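PDB 5EHK: lantibiotic dehydratase from Microbispora corallina, which probably uses glutamyl-tRNA to glutamylate serine and threonine residues of the NAI-107 precursor peptide and then eliminates glutamate to leave dehydroamino acids. Local coordinates for residues Pro424-Leu429 with Ile606-Leu611; Ser530-Ala535 with Val632-Asn637; Asp564-Asp569 with Ser589-Ser594. All blocks are in the same frame, centred on the assembly; numbering follows the deposited sequence.

Interaction 1 (Pro424-Leu429 with Ile606-Leu611); sequences PLLELL and IPLDEL
Between the two segments, the best-held polar atom is Leu611 O, gripped by one backbone hydrogen bond and one weaker CH contact, both from Pro424-Leu425, at and just past the end of strand 423-424. Leu425 N donates to Leu611 O over 2.9 Å, with an N-H...O angle of 141°, and the N-H comes in above the carbonyl plane rather than within it. Beside it, Pro424 CA approaches the same oxygen at 3.5 Å in a CA-H...O contact. Leucine side chains cover the rest. Leu425 carries CG anti to its backbone N (chi1 -179°), which sends CD2 out to meet Leu608 CD1 at 3.6 Å. Leu608 also holds CG anti to N, and the two side chains cross at about a right angle, touching through a single methyl on each. The other methyl of Leu608, CD2, faces Leu426 CD1 more loosely, at 4.3 Å. Near the bonded carbonyl, Leu425 CB lies 4.4 Å from Leu611 CB. The 3-10 turn 608-610, closed by Leu611 N bonding to Leu608 O, brings Leu608 and Leu611 to the same partner, Leu425. Helix 647-656 supplies further cover, Leu651 touching Leu425 and Pro648 touching Leu426. Asp609 OD1 is paired with Arg245 in a salt bridge, and the groups that touch across the contact are apolar branches and main chain: one main-chain bond joins the two strand ends, and leucines fill in beside it.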
loop_
_atom_site.group_PDB
_atom_site.type_symbol
_atom_site.label_atom_id
_atom_site.label_comp_id
_atom_site.label_asym_id
_atom_site.label_seq_id
_atom_site.Cartn_x
_atom_site.Cartn_y
_atom_site.Cartn_z
ATOM N N PRO A 424 4.368 -16.435 25.236
ATOM C CA PRO A 424 4.779 -17.782 24.811
ATOM C C PRO A 424 4.671 -17.899 23.312
ATOM O O PRO A 424 3.609 -17.568 22.820
ATOM C CB PRO A 424 3.751 -18.693 25.482
ATOM C CG PRO A 424 3.300 -17.920 26.704
ATOM C CD PRO A 424 3.306 -16.461 26.257
ATOM N N LEU A 425 5.753 -18.214 22.602
ATOM C CA LEU A 425 5.651 -18.483 21.163
ATOM C C LEU A 425 4.603 -19.558 21.058
ATOM O O LEU A 425 4.755 -20.578 21.731
ATOM C CB LEU A 425 6.971 -19.059 20.621
ATOM C CG LEU A 425 6.914 -19.320 19.118
ATOM C CD1 LEU A 425 8.187 -18.929 18.483
ATOM C CD2 LEU A 425 6.625 -20.763 18.830
ATOM N N LEU A 426 3.609 -19.366 20.194
ATOM C CA LEU A 426 2.447 -20.284 20.040
ATOM C C LEU A 426 1.188 -19.552 20.429
ATOM O O LEU A 426 0.206 -19.572 19.695
ATOM C CB LEU A 426 2.534 -21.606 20.814
ATOM C CG LEU A 426 2.446 -22.928 20.038
ATOM C CD1 LEU A 426 3.370 -22.981 18.808
ATOM C CD2 LEU A 426 2.756 -24.117 20.963
ATOM N N GLU A 427 1.221 -18.880 21.570
ATOM C CA GLU A 427 0.159 -17.953 21.881
ATOM C C GLU A 427 0.278 -16.731 20.965
ATOM O O GLU A 427 -0.717 -16.264 20.406
ATOM C CB GLU A 427 0.234 -17.524 23.324
ATOM C CG GLU A 427 -0.775 -16.447 23.680
ATOM C CD GLU A 427 -0.518 -15.909 25.065
ATOM O OE1 GLU A 427 -0.272 -16.751 25.961
ATOM O OE2 GLU A 427 -0.547 -14.666 25.254
ATOM N N LEU A 428 1.503 -16.236 20.800
ATOM C CA LEU A 428 1.769 -15.161 19.864
ATOM C C LEU A 428 1.292 -15.550 18.473
ATOM O O LEU A 428 0.688 -14.745 17.790
ATOM C CB LEU A 428 3.263 -14.864 19.806
ATOM C CG LEU A 428 3.629 -13.661 18.942
ATOM C CD1 LEU A 428 3.083 -12.388 19.561
ATOM C CD2 LEU A 428 5.116 -13.573 18.718
ATOM N N LEU A 429 1.520 -16.795 18.064
ATOM C CA LEU A 429 1.191 -17.213 16.704
ATOM C C LEU A 429 -0.293 -17.498 16.498
ATOM O O LEU A 429 -0.746 -17.674 15.364
ATOM C CB LEU A 429 2.017 -18.432 16.296
ATOM C CG LEU A 429 3.401 -18.146 15.704
ATOM C CD1 LEU A 429 4.056 -19.422 15.276
ATOM C CD2 LEU A 429 3.299 -17.200 14.537
ATOM N N ILE A 606 15.175 -28.867 23.021
ATOM C CA ILE A 606 14.740 -27.656 23.724
ATOM C C ILE A 606 13.282 -27.364 23.359
ATOM O O ILE A 606 12.984 -26.838 22.289
ATOM C CB ILE A 606 15.727 -26.443 23.580
ATOM C CG1 ILE A 606 15.273 -25.218 24.376
ATOM C CG2 ILE A 606 15.976 -26.080 22.162
ATOM C CD1 ILE A 606 15.988 -23.992 23.952
ATOM N N PRO A 607 12.361 -27.726 24.266
ATOM C CA PRO A 607 10.964 -27.907 23.874
ATOM C C PRO A 607 10.316 -26.587 23.473
ATOM O O PRO A 607 10.479 -25.554 24.129
ATOM C CB PRO A 607 10.299 -28.446 25.159
ATOM C CG PRO A 607 11.429 -28.725 26.117
ATOM C CD PRO A 607 12.504 -27.759 25.729
ATOM N N LEU A 608 9.570 -26.647 22.384
ATOM C CA LEU A 608 8.871 -25.493 21.844
ATOM C C LEU A 608 8.047 -24.717 22.886
ATOM O O LEU A 608 8.088 -23.485 22.916
ATOM C CB LEU A 608 7.985 -25.966 20.700
ATOM C CG LEU A 608 7.223 -24.952 19.896
ATOM C CD1 LEU A 608 8.229 -23.892 19.509
ATOM C CD2 LEU A 608 6.729 -25.679 18.685
ATOM N N ASP A 609 7.324 -25.424 23.753
ATOM C CA ASP A 609 6.433 -24.741 24.690
ATOM C C ASP A 609 7.178 -24.022 25.800
ATOM O O ASP A 609 6.554 -23.425 26.663
ATOM C CB ASP A 609 5.354 -25.671 25.274
ATOM C CG ASP A 609 5.926 -26.868 26.060
ATOM O OD1 ASP A 609 7.082 -26.822 26.571
ATOM O OD2 ASP A 609 5.186 -27.876 26.171
ATOM N N GLU A 610 8.506 -24.092 25.785
ATOM C CA GLU A 610 9.301 -23.368 26.765
ATOM C C GLU A 610 9.779 -22.038 26.215
ATOM O O GLU A 610 10.470 -21.284 26.910
ATOM C CB GLU A 610 10.498 -24.181 27.227
ATOM C CG GLU A 610 10.167 -25.497 27.890
ATOM C CD GLU A 610 11.416 -26.183 28.482
ATOM O OE1 GLU A 610 12.524 -25.564 28.465
ATOM O OE2 GLU A 610 11.287 -27.340 28.958
ATOM N N LEU A 611 9.414 -21.754 24.968
ATOM C CA LEU A 611 9.922 -20.586 24.274
ATOM C C LEU A 611 8.965 -19.379 24.306
ATOM O O LEU A 611 7.764 -19.538 24.241
ATOM C CB LEU A 611 10.293 -20.978 22.848
ATOM C CG LEU A 611 11.397 -22.034 22.795
ATOM C CD1 LEU A 611 11.816 -22.389 21.357
ATOM C CD2 LEU A 611 12.600 -21.529 23.607
#

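Interaction 2 (Ser530-Ala535 with Val632-Asn637); sequences SHHAGA and VPALPN
An imidazole laid obliquely against a strand end, with its polar tip bonded elsewhere, is what stands out in this contact. His532 holds CG anti to its backbone N (chi1 -178°), and the ring reaches across so that ND1 lies 3.5 Å from Ala634 CB, with CE1 at 3.6 Å from that same methyl. Farther round the ring, on the same side of its plane, CD2 comes within 4.1 Å of Pro636 CA. NE2 bonds to Gln555 OE1, which helps fix the rotation of the ring. The loop behind it is shaped by two local bonds: Ser530 OG accepts from His532 N over 3.1 Å in an ST turn, and Ala535 N returns to His532 O, closing a type II turn from His532 to Ala535. Gly534 sits in that turn at phi 112°, a backbone conformation in which a CB would clash with the carbonyl O of Ala533. At the end of the turn, Ala535 CB rests 3.7 Å from Asn637 O, and Ala535 O receives a CA-H...O contact from Asn637 CA at 3.5 Å. Polar main-chain atoms of the turn look outward for partners, Gly534 N to Glu502 and Ala533 N to Ser500. The loop between strand 521-524 and helix 545-556 is thus laid over the end of strand 629-634, whose Ala634 pairs with strand 566-572, while Glu502 and Ser500 tie it to strand 500-508.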
loop_
_atom_site.group_PDB
_atom_site.type_symbol
_atom_site.label_atom_id
_atom_site.label_comp_id
_atom_site.label_asym_id
_atom_site.label_seq_id
_atom_site.Cartn_x
_atom_site.Cartn_y
_atom_site.Cartn_z
ATOM N N SER A 530 22.877 -18.684 1.672
ATOM C CA SER A 530 22.323 -19.086 2.942
ATOM C C SER A 530 22.740 -18.116 4.048
ATOM O O SER A 530 23.618 -17.268 3.841
ATOM C CB SER A 530 22.764 -20.504 3.260
ATOM O OG SER A 530 23.794 -20.489 4.223
ATOM N N HIS A 531 22.099 -18.200 5.211
ATOM C CA HIS A 531 22.521 -17.353 6.307
ATOM C C HIS A 531 23.132 -18.161 7.442
ATOM O O HIS A 531 23.345 -17.650 8.548
ATOM C CB HIS A 531 21.348 -16.516 6.783
ATOM C CG HIS A 531 20.933 -15.483 5.787
ATOM N ND1 HIS A 531 21.752 -14.434 5.418
ATOM C CD2 HIS A 531 19.807 -15.362 5.044
ATOM C CE1 HIS A 531 21.141 -13.702 4.501
ATOM N NE2 HIS A 531 19.964 -14.248 4.252
ATOM N N HIS A 532 23.486 -19.409 7.144
ATOM C CA HIS A 532 24.078 -20.305 8.140
ATOM C C HIS A 532 25.284 -21.088 7.617
ATOM O O HIS A 532 25.166 -21.865 6.674
ATOM C CB HIS A 532 23.035 -21.303 8.611
ATOM C CG HIS A 532 23.537 -22.233 9.663
ATOM N ND1 HIS A 532 23.633 -21.869 10.991
ATOM C CD2 HIS A 532 24.005 -23.500 9.581
ATOM C CE1 HIS A 532 24.107 -22.887 11.687
ATOM N NE2 HIS A 532 24.347 -23.886 10.855
ATOM N N ALA A 533 26.448 -20.882 8.211
ATOM C CA ALA A 533 27.626 -21.690 7.850
ATOM C C ALA A 533 27.362 -23.179 8.075
ATOM O O ALA A 533 27.139 -23.596 9.214
ATOM C CB ALA A 533 28.820 -21.258 8.659
ATOM N N GLY A 534 27.312 -23.972 7.008
ATOM C CA GLY A 534 27.020 -25.392 7.169
ATOM C C GLY A 534 25.675 -25.864 6.598
ATOM O O GLY A 534 25.442 -27.076 6.427
ATOM N N ALA A 535 24.783 -24.915 6.301
ATOM C CA ALA A 535 23.444 -25.266 5.856
ATOM C C ALA A 535 23.470 -26.035 4.542
ATOM O O ALA A 535 22.782 -27.049 4.404
ATOM C CB ALA A 535 22.588 -24.019 5.717
ATOM N N VAL A 632 19.090 -18.540 20.037
ATOM C CA VAL A 632 19.348 -18.185 18.662
ATOM C C VAL A 632 19.253 -19.434 17.806
ATOM O O VAL A 632 20.228 -20.168 17.622
ATOM C CB VAL A 632 20.693 -17.507 18.516
ATOM C CG1 VAL A 632 20.976 -17.192 17.046
ATOM C CG2 VAL A 632 20.718 -16.260 19.393
ATOM N N PRO A 633 18.056 -19.682 17.265
ATOM C CA PRO A 633 17.878 -20.887 16.451
ATOM C C PRO A 633 18.498 -20.734 15.077
ATOM O O PRO A 633 18.559 -19.632 14.527
ATOM C CB PRO A 633 16.359 -21.031 16.336
ATOM C CG PRO A 633 15.788 -19.761 16.797
ATOM C CD PRO A 633 16.793 -19.003 17.581
ATOM N N ALA A 634 18.968 -21.847 14.533
ATOM C CA ALA A 634 19.443 -21.869 13.164
ATOM C C ALA A 634 18.696 -22.968 12.430
ATOM O O ALA A 634 18.151 -23.899 13.054
ATOM C CB ALA A 634 20.929 -22.122 13.124
ATOM N N LEU A 635 18.630 -22.831 11.114
ATOM C CA LEU A 635 18.050 -23.872 10.299
ATOM C C LEU A 635 19.185 -24.496 9.462
ATOM O O LEU A 635 19.602 -23.937 8.449
ATOM C CB LEU A 635 16.901 -23.322 9.453
ATOM C CG LEU A 635 16.147 -24.331 8.584
ATOM C CD1 LEU A 635 15.777 -25.588 9.358
ATOM C CD2 LEU A 635 14.914 -23.697 7.925
ATOM N N PRO A 636 19.708 -25.651 9.911
ATOM C CA PRO A 636 20.943 -26.217 9.356
ATOM C C PRO A 636 20.768 -26.984 8.054
ATOM O O PRO A 636 21.550 -27.894 7.803
ATOM C CB PRO A 636 21.377 -27.210 10.433
ATOM C CG PRO A 636 20.609 -26.842 11.651
ATOM C CD PRO A 636 19.309 -26.343 11.145
ATOM N N ASN A 637 19.799 -26.599 7.233
ATOM C CA ASN A 637 19.671 -27.143 5.896
ATOM C C ASN A 637 19.204 -26.056 4.921
ATOM O O ASN A 637 19.070 -24.894 5.287
ATOM C CB ASN A 637 18.689 -28.297 5.899
ATOM C CG ASN A 637 17.286 -27.872 6.300
ATOM O OD1 ASN A 637 16.674 -26.981 5.671
ATOM N ND2 ASN A 637 16.771 -28.483 7.363
#

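Interaction 3 (Asp564-Asp569 with Ser589-Ser594); sequences DAVAAD and SGRRIS
Two parallel strands of a beta-alpha-beta unit, 566-572 and 591-595 with helix 577-580 between them, come together here. Asp569 and Arg592 form a parallel beta bridge through the main chain: Asp569 N donates to Arg591 O over 2.9 Å, and Ile593 N donates to Asp569 O (2.7 Å), nearly along the C=O axis. The short strand segments diverge by 48°. Beside this bridge the Asp569 carboxylate reaches back to the loop before strand 591-595. With CG anti to its carbonyl carbon (chi1 -55°), it swings toward Ser589, and OD2 uses its syn lone pair to receive Ser589 N at 3.0 Å. Ser589 OG lies 2.9 Å from Asp569 OD1, and its bonding to the carboxylate is weak. Ser587 OG also bonds OD2, and Arg558 NE bonds the Ser589 hydroxyl; this nearby positive charge may help keep the carboxylate ionised. Apolar contacts complete the join. Ala568 CB meets Arg591 CB at 3.7 Å and Ile593 CD1 at 4.0 Å, while the Val566 and Arg591 side chains cross obliquely, CG1 on CG. Across the mixed sheet, strand 566-572 pairs beyond this contact with 629-634, and strand 591-595 with 604-605.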
loop_
_atom_site.group_PDB
_atom_site.type_symbol
_atom_site.label_atom_id
_atom_site.label_comp_id
_atom_site.label_asym_id
_atom_site.label_seq_id
_atom_site.Cartn_x
_atom_site.Cartn_y
_atom_site.Cartn_z
ATOM N N ASP A 564 25.339 -14.514 25.830
ATOM C CA ASP A 564 24.850 -15.563 26.707
ATOM C C ASP A 564 23.738 -16.410 26.096
ATOM O O ASP A 564 23.125 -17.248 26.763
ATOM C CB ASP A 564 24.402 -14.982 28.029
ATOM C CG ASP A 564 24.415 -16.002 29.117
ATOM O OD1 ASP A 564 25.276 -16.930 29.048
ATOM O OD2 ASP A 564 23.570 -15.861 30.025
ATOM N N ALA A 565 23.514 -16.218 24.807
ATOM C CA ALA A 565 22.458 -16.917 24.130
ATOM C C ALA A 565 22.721 -18.418 24.079
ATOM O O ALA A 565 23.860 -18.864 23.996
ATOM C CB ALA A 565 22.316 -16.360 22.739
ATOM N N VAL A 566 21.643 -19.185 24.115
ATOM C CA VAL A 566 21.691 -20.607 23.866
ATOM C C VAL A 566 21.516 -20.820 22.383
ATOM O O VAL A 566 20.580 -20.292 21.810
ATOM C CB VAL A 566 20.514 -21.307 24.530
ATOM C CG1 VAL A 566 20.547 -22.794 24.213
ATOM C CG2 VAL A 566 20.510 -21.044 26.040
ATOM N N ALA A 567 22.381 -21.614 21.761
ATOM C CA ALA A 567 22.248 -21.915 20.345
ATOM C C ALA A 567 21.350 -23.123 20.196
ATOM O O ALA A 567 21.360 -24.005 21.039
ATOM C CB ALA A 567 23.613 -22.203 19.737
ATOM N N ALA A 568 20.559 -23.171 19.136
ATOM C CA ALA A 568 19.736 -24.347 18.896
ATOM C C ALA A 568 19.467 -24.489 17.411
ATOM O O ALA A 568 19.666 -23.542 16.651
ATOM C CB ALA A 568 18.441 -24.264 19.673
ATOM N N ASP A 569 19.029 -25.677 17.008
ATOM C CA ASP A 569 18.663 -25.955 15.628
ATOM C C ASP A 569 17.192 -26.342 15.608
ATOM O O ASP A 569 16.720 -27.076 16.490
ATOM C CB ASP A 569 19.515 -27.101 15.071
ATOM C CG ASP A 569 21.021 -26.823 15.200
ATOM O OD1 ASP A 569 21.457 -25.781 14.660
ATOM O OD2 ASP A 569 21.757 -27.595 15.883
ATOM N N SER A 589 24.450 -27.671 17.191
ATOM C CA SER A 589 24.359 -26.776 18.329
ATOM C C SER A 589 24.108 -27.694 19.525
ATOM O O SER A 589 23.832 -28.893 19.361
ATOM C CB SER A 589 23.212 -25.779 18.118
ATOM O OG SER A 589 23.291 -25.189 16.816
ATOM N N GLY A 590 24.177 -27.174 20.733
ATOM C CA GLY A 590 23.786 -28.021 21.852
ATOM C C GLY A 590 22.358 -28.582 21.860
ATOM O O GLY A 590 22.058 -29.528 22.596
ATOM N N ARG A 591 21.462 -27.958 21.089
ATOM C CA ARG A 591 20.014 -28.164 21.250
ATOM C C ARG A 591 19.262 -28.317 19.944
ATOM O O ARG A 591 19.661 -27.789 18.890
ATOM C CB ARG A 591 19.400 -26.969 21.971
ATOM C CG ARG A 591 20.030 -26.649 23.311
ATOM C CD ARG A 591 19.576 -27.621 24.367
ATOM N NE ARG A 591 20.168 -27.272 25.651
ATOM C CZ ARG A 591 21.317 -27.782 26.079
ATOM N NH1 ARG A 591 21.948 -28.670 25.308
ATOM N NH2 ARG A 591 21.824 -27.418 27.262
ATOM N N ARG A 592 18.132 -29.007 20.037
ATOM C CA ARG A 592 17.227 -29.111 18.908
ATOM C C ARG A 592 15.800 -28.800 19.307
ATOM O O ARG A 592 15.337 -29.221 20.383
ATOM C CB ARG A 592 17.326 -30.493 18.277
ATOM C CG ARG A 592 16.127 -30.909 17.472
ATOM C CD ARG A 592 16.403 -32.230 16.803
ATOM N NE ARG A 592 15.150 -32.878 16.442
ATOM C CZ ARG A 592 14.924 -33.506 15.295
ATOM N NH1 ARG A 592 15.861 -33.569 14.356
ATOM N NH2 ARG A 592 13.744 -34.059 15.084
ATOM N N ILE A 593 15.117 -28.048 18.438
ATOM C CA ILE A 593 13.693 -27.746 18.600
ATOM C C ILE A 593 12.932 -28.519 17.544
ATOM O O ILE A 593 12.922 -28.170 16.367
ATOM C CB ILE A 593 13.422 -26.233 18.429
ATOM C CG1 ILE A 593 14.356 -25.418 19.328
ATOM C CG2 ILE A 593 11.981 -25.903 18.731
ATOM C CD1 ILE A 593 14.489 -23.966 18.939
ATOM N N SER A 594 12.283 -29.587 17.962
ATOM C CA SER A 594 11.518 -30.391 17.027
ATOM C C SER A 594 10.169 -29.741 16.881
ATOM O O SER A 594 9.526 -29.427 17.889
ATOM C CB SER A 594 11.345 -31.804 17.565
ATOM O OG SER A 594 12.577 -32.332 18.009
#

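How the interactions relate
All three contacts gather on one seven-stranded mixed sheet within the N-terminal family region. Interaction 3 joins two of its inner strands; interaction 2 drapes a loop over strand 629-634, the next neighbour of 566-572, and their centres lie 12 Å apart. Interaction 1 involves the outermost strand 423-424 and the loop from the opposite outermost strand, 604-605, to 611-615; its centre is 14 Å from interaction 3, which it touches through Ile606 and Leu611, and 20 Å from interaction 2, without touching. Along the chain, interaction 3 is nested inside the loops closed by both others, which themselves cross. Segments far apart in sequence are therefore brought together in one mixed sheet of the dehydratase.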